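PDB 2X4L: ferric-siderophore receptor protein from Streptomyces coelicolor, which probably binds ferric siderophores outside the cell as the receptor component of an iron-uptake transport system. Local coordinates for residues P28-G36 with R158-L166; V147-P155 with N217-A227. All coordinates share one frame; numbering follows the deposited sequence.

In the fold
From the N terminus, strand 29-32 opens a two-stranded hairpin with strand 38-41. The chain then builds the parallel five-stranded sheet of the first lobe, ending at strand 142-146, and enters helix 153-165, whose later turns come back to the hairpin in contact 1, closing a loop of 121 residues. The segment after strand 142-146 and the start of the same helix form one side of contact 2, which closes a shorter loop of 61 residues through helix 173-195 into segment 217-227 of the second lobe. The two contacts cross rather than nest, with centres about 20 Å apart. Contact 1 fastens the hairpin inside the first lobe; contact 2 joins the lobes, probably beside the ligand cleft.

Contact 1 (P28-G36 with R158-L166); sequences PWSFKDDRG and RMWELAESL
Phe31 carries Leu162 CD1 over the centre of one ring face, 3.8 Å from the centroid, in a CH-pi contact; a water lies over the opposite face, toward the rim. At the indole edge of Trp29, Ser165 OG sits in the ring plane, while Leu166 CD2 approaches the pyrrole side obliquely, 3.7 Å from CE2. The Arg158 guanidinium is bordered in its own plane by Asp34 OD1, Lys32 O and Glu161 OE1. This is the N-terminal beta hairpin of the first lobe packing on helix 153-165; the axes of strand 29-32 and of the helical segment 158-165 run antiparallel at 169°. Trp29 and Phe31, alternate residues of the strand, both hold CG anti to the backbone N, which carries their rings to the helix, where Leu162 lies against both.

Beyond the strand, Arg158 bends at chi2 and chi3 and grips Asp34 side-on. NE, 2.6 Å from OD1, comes from the syn side, whereas NH2 meets the same oxygen from above the carboxylate plane. NH2 also donates almost straight (174°) to a lone pair of Lys32 O at 2.8 Å, and NH1 reaches Glu161 OE1 and the water, which in turn donates to Lys32 O. Asp34 OD2 is held separately by Ser146 N of strand 142-146. A methionine in place of Arg158 would probably leave Asp34 OD1 without its positive mate and Lys32 O without this donor, weakening the hold of the helix on the turn Asp33-Gly36. Trp29 NE1 donates to Ser165 OG at 2.8 Å, and that hydroxyl donates to Leu162 O, 2.7 Å from OG.

Contact 2 (V147-P155 with N217-A227); sequences VFDRQLTQP and NLSVDLEYFKA
Asp149 N donates to Leu218 O at 3.2 Å in a nearly straight bond (173°). A second backbone link, Leu152 N to Val220 O at 2.9 Å, is bent and weak. Between them Val220 CA points its hydrogen at Arg150 O, 3.3 Å away, and a water donates to Val147 O while accepting from Val220 N in the first turn of helix 220-227.

Among the apolar contacts, Val220 is central. Its CG1, beside the backbone N and anti to the carbonyl carbon (chi1 -65°), touches Val147 CB, Arg150 CG and, more loosely, Pro155 CG; its CG2 meets Leu152 CD1 at 3.9 Å. The Leu218 and Phe148 side chains lie side by side, pointing the same way, with CD2 3.7 Å from Phe148 CE1. Thr153 CG2 presses over one face of the Tyr224 ring, 3.5 Å from CE1.

Glu223, extended beyond CG, is the main acceptor among the charged side chains. Its OE2 accepts from Leu218 N, which steadies the carboxylate beside Asp149 OD1, 3.6 Å away; the two carboxylate planes stand nearly perpendicular, and this like-charge pairing might raise the proton affinity of either acid. Glu223 OE1 accepts from a water that is weakly bound to Gln151 NE2. The amide oxygen Gln151 OE1 sits in plane at the Tyr224 ring edge, beside CD1, and also touches Ala227 CB.

Helices 173-195 and 304-320 cover Thr153, Leu152 and Tyr224 from beyond the two segments. A loop of one lobe set against a helix start of the other is consistent with the interlobe junction beside the ligand cleft of the two-lobed, helix-linked solute-binding proteins of this family.

Contact 1 (P28-G36 with R158-L166)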
loop_
_atom_site.group_PDB
_atom_site.type_symbol
_atom_site.label_atom_id
_atom_site.label_comp_id
_atom_site.label_asym_id
_atom_site.label_seq_id
_atom_site.Cartn_x
_atom_site.Cartn_y
_atom_site.Cartn_z
ATOM N N PRO A 28 -18.597 -22.011 -12.355
ATOM C CA PRO A 28 -18.756 -20.539 -12.489
ATOM C C PRO A 28 -18.081 -19.805 -11.357
ATOM O O PRO A 28 -17.926 -20.344 -10.242
ATOM C CB PRO A 28 -20.247 -20.300 -12.277
ATOM C CG PRO A 28 -20.789 -21.676 -11.672
ATOM C CD PRO A 28 -19.877 -22.719 -12.207
ATOM N N TRP A 29 -17.739 -18.559 -11.634
ATOM C CA TRP A 29 -17.066 -17.731 -10.655
ATOM C C TRP A 29 -17.805 -16.438 -10.482
ATOM O O TRP A 29 -18.194 -15.808 -11.495
ATOM C CB TRP A 29 -15.672 -17.371 -11.254
ATOM C CG TRP A 29 -14.885 -16.341 -10.387
ATOM C CD1 TRP A 29 -14.224 -16.576 -9.178
ATOM C CD2 TRP A 29 -14.678 -14.945 -10.659
ATOM N NE1 TRP A 29 -13.629 -15.450 -8.741
ATOM C CE2 TRP A 29 -13.923 -14.431 -9.598
ATOM C CE3 TRP A 29 -15.079 -14.072 -11.693
ATOM C CZ2 TRP A 29 -13.512 -13.114 -9.559
ATOM C CZ3 TRP A 29 -14.605 -12.687 -11.644
ATOM C CH2 TRP A 29 -13.892 -12.263 -10.576
ATOM N N SER A 30 -17.970 -16.005 -9.225
ATOM C CA SER A 30 -18.691 -14.762 -8.921
ATOM C C SER A 30 -17.883 -14.006 -7.846
ATOM O O SER A 30 -17.346 -14.604 -6.878
ATOM C CB SER A 30 -20.108 -15.152 -8.453
ATOM O OG SER A 30 -20.826 -14.016 -8.066
ATOM N N PHE A 31 -17.799 -12.689 -7.958
ATOM C CA PHE A 31 -17.264 -11.897 -6.860
ATOM C C PHE A 31 -17.924 -10.532 -6.811
ATOM O O PHE A 31 -17.956 -9.812 -7.821
ATOM C CB PHE A 31 -15.756 -11.698 -7.047
ATOM C CG PHE A 31 -15.087 -11.069 -5.836
ATOM C CD1 PHE A 31 -14.890 -11.846 -4.690
ATOM C CD2 PHE A 31 -14.625 -9.731 -5.857
ATOM C CE1 PHE A 31 -14.275 -11.302 -3.563
ATOM C CE2 PHE A 31 -14.119 -9.198 -4.733
ATOM C CZ PHE A 31 -13.843 -9.941 -3.624
ATOM N N LYS A 32 -18.367 -10.110 -5.645
ATOM C CA LYS A 32 -18.950 -8.788 -5.474
ATOM C C LYS A 32 -17.839 -7.883 -4.876
ATOM O O LYS A 32 -17.376 -8.149 -3.779
ATOM C CB LYS A 32 -20.172 -8.866 -4.586
ATOM C CG LYS A 32 -20.833 -7.472 -4.378
ATOM C CD LYS A 32 -22.103 -7.580 -3.390
ATOM C CE LYS A 32 -22.640 -6.189 -3.010
ATOM N NZ LYS A 32 -23.696 -5.650 -3.973
ATOM N N ASP A 33 -17.405 -6.874 -5.609
ATOM C CA ASP A 33 -16.311 -6.040 -5.117
ATOM C C ASP A 33 -16.726 -4.851 -4.238
ATOM O O ASP A 33 -17.919 -4.766 -3.817
ATOM C CB ASP A 33 -15.433 -5.519 -6.302
ATOM C CG ASP A 33 -16.089 -4.345 -7.097
ATOM O OD1 ASP A 33 -17.202 -3.900 -6.695
ATOM O OD2 ASP A 33 -15.491 -3.809 -8.014
ATOM N N ASP A 34 -15.791 -3.979 -3.925
ATOM C CA ASP A 34 -16.061 -2.912 -2.931
ATOM C C ASP A 34 -16.704 -1.681 -3.526
ATOM O O ASP A 34 -16.955 -0.655 -2.778
ATOM C CB ASP A 34 -14.782 -2.505 -2.208
ATOM C CG ASP A 34 -14.325 -3.588 -1.280
ATOM O OD1 ASP A 34 -15.167 -4.406 -0.782
ATOM O OD2 ASP A 34 -13.126 -3.541 -0.943
ATOM N N ARG A 35 -17.017 -1.749 -4.827
ATOM C CA ARG A 35 -17.873 -0.767 -5.432
ATOM C C ARG A 35 -19.289 -1.323 -5.379
ATOM O O ARG A 35 -20.199 -0.717 -5.899
ATOM C CB ARG A 35 -17.515 -0.513 -6.905
ATOM C CG ARG A 35 -16.124 0.139 -7.060
ATOM C CD ARG A 35 -15.791 0.244 -8.515
ATOM N NE ARG A 35 -15.704 -1.069 -9.111
ATOM C CZ ARG A 35 -15.470 -1.339 -10.398
ATOM N NH1 ARG A 35 -15.304 -0.396 -11.285
ATOM N NH2 ARG A 35 -15.458 -2.631 -10.787
ATOM N N GLY A 36 -19.484 -2.555 -4.885
ATOM C CA GLY A 36 -20.850 -3.135 -4.871
ATOM C C GLY A 36 -21.248 -3.840 -6.196
ATOM O O GLY A 36 -22.408 -4.291 -6.375
ATOM N N ARG A 158 -10.809 -8.871 2.492
ATOM C CA ARG A 158 -11.550 -8.787 1.173
ATOM C C ARG A 158 -10.625 -9.441 0.073
ATOM O O ARG A 158 -11.038 -10.231 -0.808
ATOM C CB ARG A 158 -11.909 -7.348 0.782
ATOM C CG ARG A 158 -12.989 -6.643 1.696
ATOM C CD ARG A 158 -14.354 -7.318 1.505
ATOM N NE ARG A 158 -14.956 -6.829 0.251
ATOM C CZ ARG A 158 -15.534 -7.568 -0.678
ATOM N NH1 ARG A 158 -15.608 -8.920 -0.595
ATOM N NH2 ARG A 158 -16.059 -6.921 -1.696
ATOM N N MET A 159 -9.319 -9.103 0.091
ATOM C CA MET A 159 -8.351 -9.701 -0.850
ATOM C C MET A 159 -8.177 -11.218 -0.657
ATOM O O MET A 159 -7.996 -11.977 -1.631
ATOM C CB MET A 159 -6.994 -8.995 -0.706
ATOM C CG MET A 159 -5.952 -9.409 -1.820
ATOM S SD MET A 159 -6.496 -8.948 -3.516
ATOM C CE MET A 159 -6.129 -7.206 -3.453
ATOM N N TRP A 160 -8.184 -11.663 0.617
ATOM C CA TRP A 160 -8.182 -13.083 0.910
ATOM C C TRP A 160 -9.389 -13.785 0.307
ATOM O O TRP A 160 -9.243 -14.848 -0.343
ATOM C CB TRP A 160 -8.130 -13.205 2.412
ATOM C CG TRP A 160 -8.408 -14.506 3.018
ATOM C CD1 TRP A 160 -9.564 -15.223 2.945
ATOM C CD2 TRP A 160 -7.561 -15.197 3.920
ATOM N NE1 TRP A 160 -9.450 -16.380 3.633
ATOM C CE2 TRP A 160 -8.240 -16.381 4.286
ATOM C CE3 TRP A 160 -6.268 -14.973 4.398
ATOM C CZ2 TRP A 160 -7.688 -17.340 5.140
ATOM C CZ3 TRP A 160 -5.717 -15.900 5.275
ATOM C CH2 TRP A 160 -6.437 -17.089 5.636
ATOM N N GLU A 161 -10.578 -13.214 0.495
ATOM C CA GLU A 161 -11.778 -13.814 -0.113
ATOM C C GLU A 161 -11.624 -13.886 -1.644
ATOM O O GLU A 161 -12.049 -14.902 -2.255
ATOM C CB GLU A 161 -13.030 -12.991 0.276
ATOM C CG GLU A 161 -13.260 -13.079 1.780
ATOM C CD GLU A 161 -14.195 -12.011 2.400
ATOM O OE1 GLU A 161 -14.744 -11.152 1.669
ATOM O OE2 GLU A 161 -14.443 -12.106 3.666
ATOM N N LEU A 162 -11.105 -12.806 -2.259
ATOM C CA LEU A 162 -10.955 -12.799 -3.706
ATOM C C LEU A 162 -9.970 -13.872 -4.132
ATOM O O LEU A 162 -10.266 -14.677 -5.031
ATOM C CB LEU A 162 -10.436 -11.402 -4.100
ATOM C CG LEU A 162 -10.070 -11.226 -5.597
ATOM C CD1 LEU A 162 -11.290 -11.551 -6.461
ATOM C CD2 LEU A 162 -9.653 -9.792 -5.851
ATOM N N ALA A 163 -8.834 -13.968 -3.454
ATOM C CA ALA A 163 -7.876 -14.979 -3.835
ATOM C C ALA A 163 -8.417 -16.430 -3.748
ATOM O O ALA A 163 -8.225 -17.225 -4.671
ATOM C CB ALA A 163 -6.630 -14.806 -2.947
ATOM N N GLU A 164 -9.139 -16.741 -2.675
ATOM C CA GLU A 164 -9.800 -18.063 -2.527
ATOM C C GLU A 164 -10.790 -18.321 -3.663
ATOM O O GLU A 164 -10.803 -19.439 -4.250
ATOM C CB GLU A 164 -10.393 -18.307 -1.122
ATOM C CG GLU A 164 -10.728 -19.838 -0.924
ATOM C CD GLU A 164 -11.420 -20.162 0.422
ATOM O OE1 GLU A 164 -11.146 -19.422 1.351
ATOM O OE2 GLU A 164 -12.275 -21.109 0.561
ATOM N N SER A 165 -11.544 -17.293 -4.065
ATOM C CA SER A 165 -12.519 -17.484 -5.175
ATOM C C SER A 165 -11.804 -17.802 -6.480
ATOM O O SER A 165 -12.321 -18.498 -7.339
ATOM C CB SER A 165 -13.311 -16.207 -5.354
ATOM O OG SER A 165 -12.659 -15.172 -6.091
ATOM N N LEU A 166 -10.598 -17.279 -6.625
ATOM C CA LEU A 166 -9.796 -17.517 -7.821
ATOM C C LEU A 166 -8.965 -18.835 -7.805
ATOM O O LEU A 166 -8.222 -19.125 -8.785
ATOM C CB LEU A 166 -8.852 -16.285 -8.067
ATOM C CG LEU A 166 -9.618 -14.997 -8.328
ATOM C CD1 LEU A 166 -8.618 -13.855 -8.285
ATOM C CD2 LEU A 166 -10.243 -15.061 -9.690
HETATM O O HOH W 1 -17.372 -10.348 -2.048
#

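Contact 2 (V147-P155 with N217-A227)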
loop_
_atom_site.group_PDB
_atom_site.type_symbol
_atom_site.label_atom_id
_atom_site.label_comp_id
_atom_site.label_asym_id
_atom_site.label_seq_id
_atom_site.Cartn_x
_atom_site.Cartn_y
_atom_site.Cartn_z
ATOM N N VAL A 147 -9.277 0.608 -0.443
ATOM C CA VAL A 147 -8.289 0.978 0.574
ATOM C C VAL A 147 -8.492 2.469 0.984
ATOM O O VAL A 147 -7.468 3.210 1.217
ATOM C CB VAL A 147 -6.841 0.714 0.110
ATOM C CG1 VAL A 147 -6.602 -0.764 -0.058
ATOM C CG2 VAL A 147 -6.537 1.440 -1.228
ATOM N N PHE A 148 -9.752 2.854 1.064
ATOM C CA PHE A 148 -10.173 4.235 1.465
ATOM C C PHE A 148 -10.876 4.206 2.825
ATOM O O PHE A 148 -11.900 3.539 2.939
ATOM C CB PHE A 148 -11.143 4.838 0.402
ATOM C CG PHE A 148 -11.594 6.248 0.726
ATOM C CD1 PHE A 148 -10.710 7.317 1.038
ATOM C CD2 PHE A 148 -12.947 6.520 0.700
ATOM C CE1 PHE A 148 -11.211 8.580 1.330
ATOM C CE2 PHE A 148 -13.436 7.756 1.015
ATOM C CZ PHE A 148 -12.595 8.791 1.336
ATOM N N ASP A 149 -10.361 4.956 3.811
ATOM C CA ASP A 149 -11.255 5.344 4.946
ATOM C C ASP A 149 -11.728 4.090 5.670
ATOM O O ASP A 149 -12.937 3.898 5.991
ATOM C CB ASP A 149 -12.430 6.214 4.457
ATOM C CG ASP A 149 -13.039 7.056 5.577
ATOM O OD1 ASP A 149 -12.499 7.187 6.677
ATOM O OD2 ASP A 149 -14.179 7.578 5.320
ATOM N N ARG A 150 -10.778 3.217 5.966
ATOM C CA ARG A 150 -11.043 1.993 6.726
ATOM C C ARG A 150 -9.713 1.438 7.255
ATOM O O ARG A 150 -8.657 1.895 6.824
ATOM C CB ARG A 150 -11.731 0.933 5.874
ATOM C CG ARG A 150 -10.852 0.478 4.689
ATOM C CD ARG A 150 -11.653 -0.246 3.546
ATOM N NE ARG A 150 -12.691 0.614 3.038
ATOM C CZ ARG A 150 -13.786 0.116 2.427
ATOM N NH1 ARG A 150 -13.954 -1.193 2.282
ATOM N NH2 ARG A 150 -14.727 0.955 1.974
ATOM N N GLN A 151 -9.744 0.439 8.157
ATOM C CA GLN A 151 -8.543 -0.149 8.632
ATOM C C GLN A 151 -8.105 -1.277 7.765
ATOM O O GLN A 151 -8.904 -1.948 7.137
ATOM C CB GLN A 151 -8.747 -0.687 10.051
ATOM C CG GLN A 151 -8.969 0.475 11.057
ATOM C CD GLN A 151 -9.242 -0.023 12.436
ATOM O OE1 GLN A 151 -8.734 -1.051 12.870
ATOM N NE2 GLN A 151 -9.993 0.797 13.199
ATOM N N LEU A 152 -6.799 -1.468 7.758
ATOM C CA LEU A 152 -6.109 -2.451 6.935
ATOM C C LEU A 152 -6.705 -3.870 6.965
ATOM O O LEU A 152 -6.646 -4.559 6.035
ATOM C CB LEU A 152 -4.656 -2.499 7.358
ATOM C CG LEU A 152 -3.651 -3.362 6.637
ATOM C CD1 LEU A 152 -3.535 -2.997 5.137
ATOM C CD2 LEU A 152 -2.302 -3.476 7.308
ATOM N N THR A 153 -7.232 -4.264 8.105
ATOM C CA THR A 153 -7.746 -5.610 8.240
ATOM C C THR A 153 -8.914 -5.848 7.267
ATOM O O THR A 153 -9.118 -6.937 6.864
ATOM C CB THR A 153 -8.192 -5.857 9.707
ATOM O OG1 THR A 153 -8.883 -4.725 10.121
ATOM C CG2 THR A 153 -6.980 -6.072 10.607
ATOM N N GLN A 154 -9.613 -4.772 6.917
ATOM C CA GLN A 154 -10.714 -4.825 5.965
ATOM C C GLN A 154 -10.251 -5.358 4.614
ATOM O O GLN A 154 -10.549 -6.498 4.261
ATOM C CB GLN A 154 -11.345 -3.441 5.797
ATOM C CG GLN A 154 -12.570 -3.423 4.898
ATOM C CD GLN A 154 -13.751 -2.719 5.537
ATOM O OE1 GLN A 154 -13.584 -1.880 6.422
ATOM N NE2 GLN A 154 -14.955 -3.058 5.089
ATOM N N PRO A 155 -9.525 -4.538 3.857
ATOM C CA PRO A 155 -9.053 -4.986 2.547
ATOM C C PRO A 155 -8.213 -6.246 2.608
ATOM O O PRO A 155 -8.166 -6.937 1.633
ATOM C CB PRO A 155 -8.263 -3.776 2.037
ATOM C CG PRO A 155 -7.876 -2.996 3.286
ATOM C CD PRO A 155 -9.114 -3.154 4.134
ATOM N N ASN A 217 -6.140 9.432 9.416
ATOM C CA ASN A 217 -7.442 9.255 8.783
ATOM C C ASN A 217 -7.362 9.107 7.266
ATOM O O ASN A 217 -6.717 9.908 6.587
ATOM C CB ASN A 217 -8.376 10.412 9.148
ATOM C CG ASN A 217 -9.809 10.160 8.722
ATOM O OD1 ASN A 217 -10.381 9.110 9.013
ATOM N ND2 ASN A 217 -10.398 11.127 8.027
ATOM N N LEU A 218 -8.008 8.071 6.740
ATOM C CA LEU A 218 -8.072 7.861 5.298
ATOM C C LEU A 218 -7.141 6.761 4.790
ATOM O O LEU A 218 -7.401 6.157 3.749
ATOM C CB LEU A 218 -7.784 9.170 4.558
ATOM C CG LEU A 218 -8.850 10.263 4.672
ATOM C CD1 LEU A 218 -8.759 11.227 3.499
ATOM C CD2 LEU A 218 -10.240 9.651 4.762
ATOM N N SER A 219 -6.035 6.529 5.488
ATOM C CA SER A 219 -5.073 5.516 5.059
ATOM C C SER A 219 -5.351 4.205 5.777
ATOM O O SER A 219 -5.648 4.207 6.972
ATOM C CB SER A 219 -3.643 5.980 5.339
ATOM O OG SER A 219 -3.287 7.070 4.507
ATOM N N VAL A 220 -5.267 3.084 5.064
ATOM C CA VAL A 220 -5.600 1.781 5.725
ATOM C C VAL A 220 -4.572 1.374 6.740
ATOM O O VAL A 220 -4.889 0.778 7.794
ATOM C CB VAL A 220 -5.913 0.653 4.692
ATOM C CG1 VAL A 220 -7.202 1.102 3.967
ATOM C CG2 VAL A 220 -4.764 0.398 3.792
ATOM N N ASP A 221 -3.300 1.605 6.431
ATOM C CA ASP A 221 -2.221 1.244 7.364
ATOM C C ASP A 221 -2.284 2.102 8.606
ATOM O O ASP A 221 -2.295 1.576 9.744
ATOM C CB ASP A 221 -0.838 1.205 6.700
ATOM C CG ASP A 221 -0.421 2.564 6.134
ATOM O OD1 ASP A 221 -1.307 3.336 5.669
ATOM O OD2 ASP A 221 0.813 2.797 6.174
ATOM N N LEU A 222 -2.271 3.418 8.410
ATOM C CA LEU A 222 -2.228 4.329 9.553
ATOM C C LEU A 222 -3.438 4.202 10.428
ATOM O O LEU A 222 -3.320 4.305 11.625
ATOM C CB LEU A 222 -1.979 5.778 9.116
ATOM C CG LEU A 222 -0.784 5.980 8.223
ATOM C CD1 LEU A 222 -0.665 7.506 7.906
ATOM C CD2 LEU A 222 0.501 5.447 8.889
ATOM N N GLU A 223 -4.648 4.000 9.840
ATOM C CA GLU A 223 -5.853 3.886 10.675
ATOM C C GLU A 223 -5.714 2.650 11.535
ATOM O O GLU A 223 -6.117 2.670 12.746
ATOM C CB GLU A 223 -7.133 3.775 9.795
ATOM C CG GLU A 223 -7.571 5.124 9.274
ATOM C CD GLU A 223 -9.011 5.078 8.840
ATOM O OE1 GLU A 223 -9.773 4.116 9.284
ATOM O OE2 GLU A 223 -9.434 6.008 8.064
ATOM N N TYR A 224 -5.129 1.571 10.998
ATOM C CA TYR A 224 -5.006 0.355 11.792
ATOM C C TYR A 224 -3.929 0.559 12.908
ATOM O O TYR A 224 -4.184 0.221 14.074
ATOM C CB TYR A 224 -4.622 -0.840 10.888
ATOM C CG TYR A 224 -4.566 -2.151 11.599
ATOM C CD1 TYR A 224 -5.574 -2.572 12.396
ATOM C CD2 TYR A 224 -3.470 -3.056 11.365
ATOM C CE1 TYR A 224 -5.575 -3.837 12.975
ATOM C CE2 TYR A 224 -3.445 -4.262 12.041
ATOM C CZ TYR A 224 -4.508 -4.689 12.752
ATOM O OH TYR A 224 -4.587 -5.979 13.431
ATOM N N PHE A 225 -2.793 1.111 12.533
ATOM C CA PHE A 225 -1.715 1.356 13.528
ATOM C C PHE A 225 -2.260 2.256 14.670
ATOM O O PHE A 225 -1.998 2.014 15.875
ATOM C CB PHE A 225 -0.483 2.054 12.891
ATOM C CG PHE A 225 0.152 1.293 11.781
ATOM C CD1 PHE A 225 0.050 -0.076 11.665
ATOM C CD2 PHE A 225 0.865 2.039 10.834
ATOM C CE1 PHE A 225 0.658 -0.773 10.568
ATOM C CE2 PHE A 225 1.472 1.427 9.756
ATOM C CZ PHE A 225 1.408 0.046 9.634
ATOM N N LYS A 226 -3.018 3.284 14.308
ATOM C CA LYS A 226 -3.668 4.153 15.321
ATOM C C LYS A 226 -4.620 3.384 16.237
ATOM O O LYS A 226 -4.606 3.563 17.449
ATOM C CB LYS A 226 -4.404 5.327 14.648
ATOM C CG LYS A 226 -5.038 6.281 15.692
ATOM C CD LYS A 226 -5.622 7.569 15.127
ATOM C CE LYS A 226 -5.735 8.797 16.200
ATOM N NZ LYS A 226 -4.523 9.704 16.518
ATOM N N ALA A 227 -5.412 2.503 15.644
ATOM C CA ALA A 227 -6.367 1.676 16.418
ATOM C C ALA A 227 -5.619 0.789 17.393
ATOM O O ALA A 227 -6.166 0.488 18.488
ATOM C CB ALA A 227 -7.211 0.858 15.423
HETATM O O HOH W 2 -4.960 3.499 2.185
HETATM O O HOH W 3 -12.430 4.800 8.957
HETATM O O HOH W 4 -10.269 3.871 11.941
#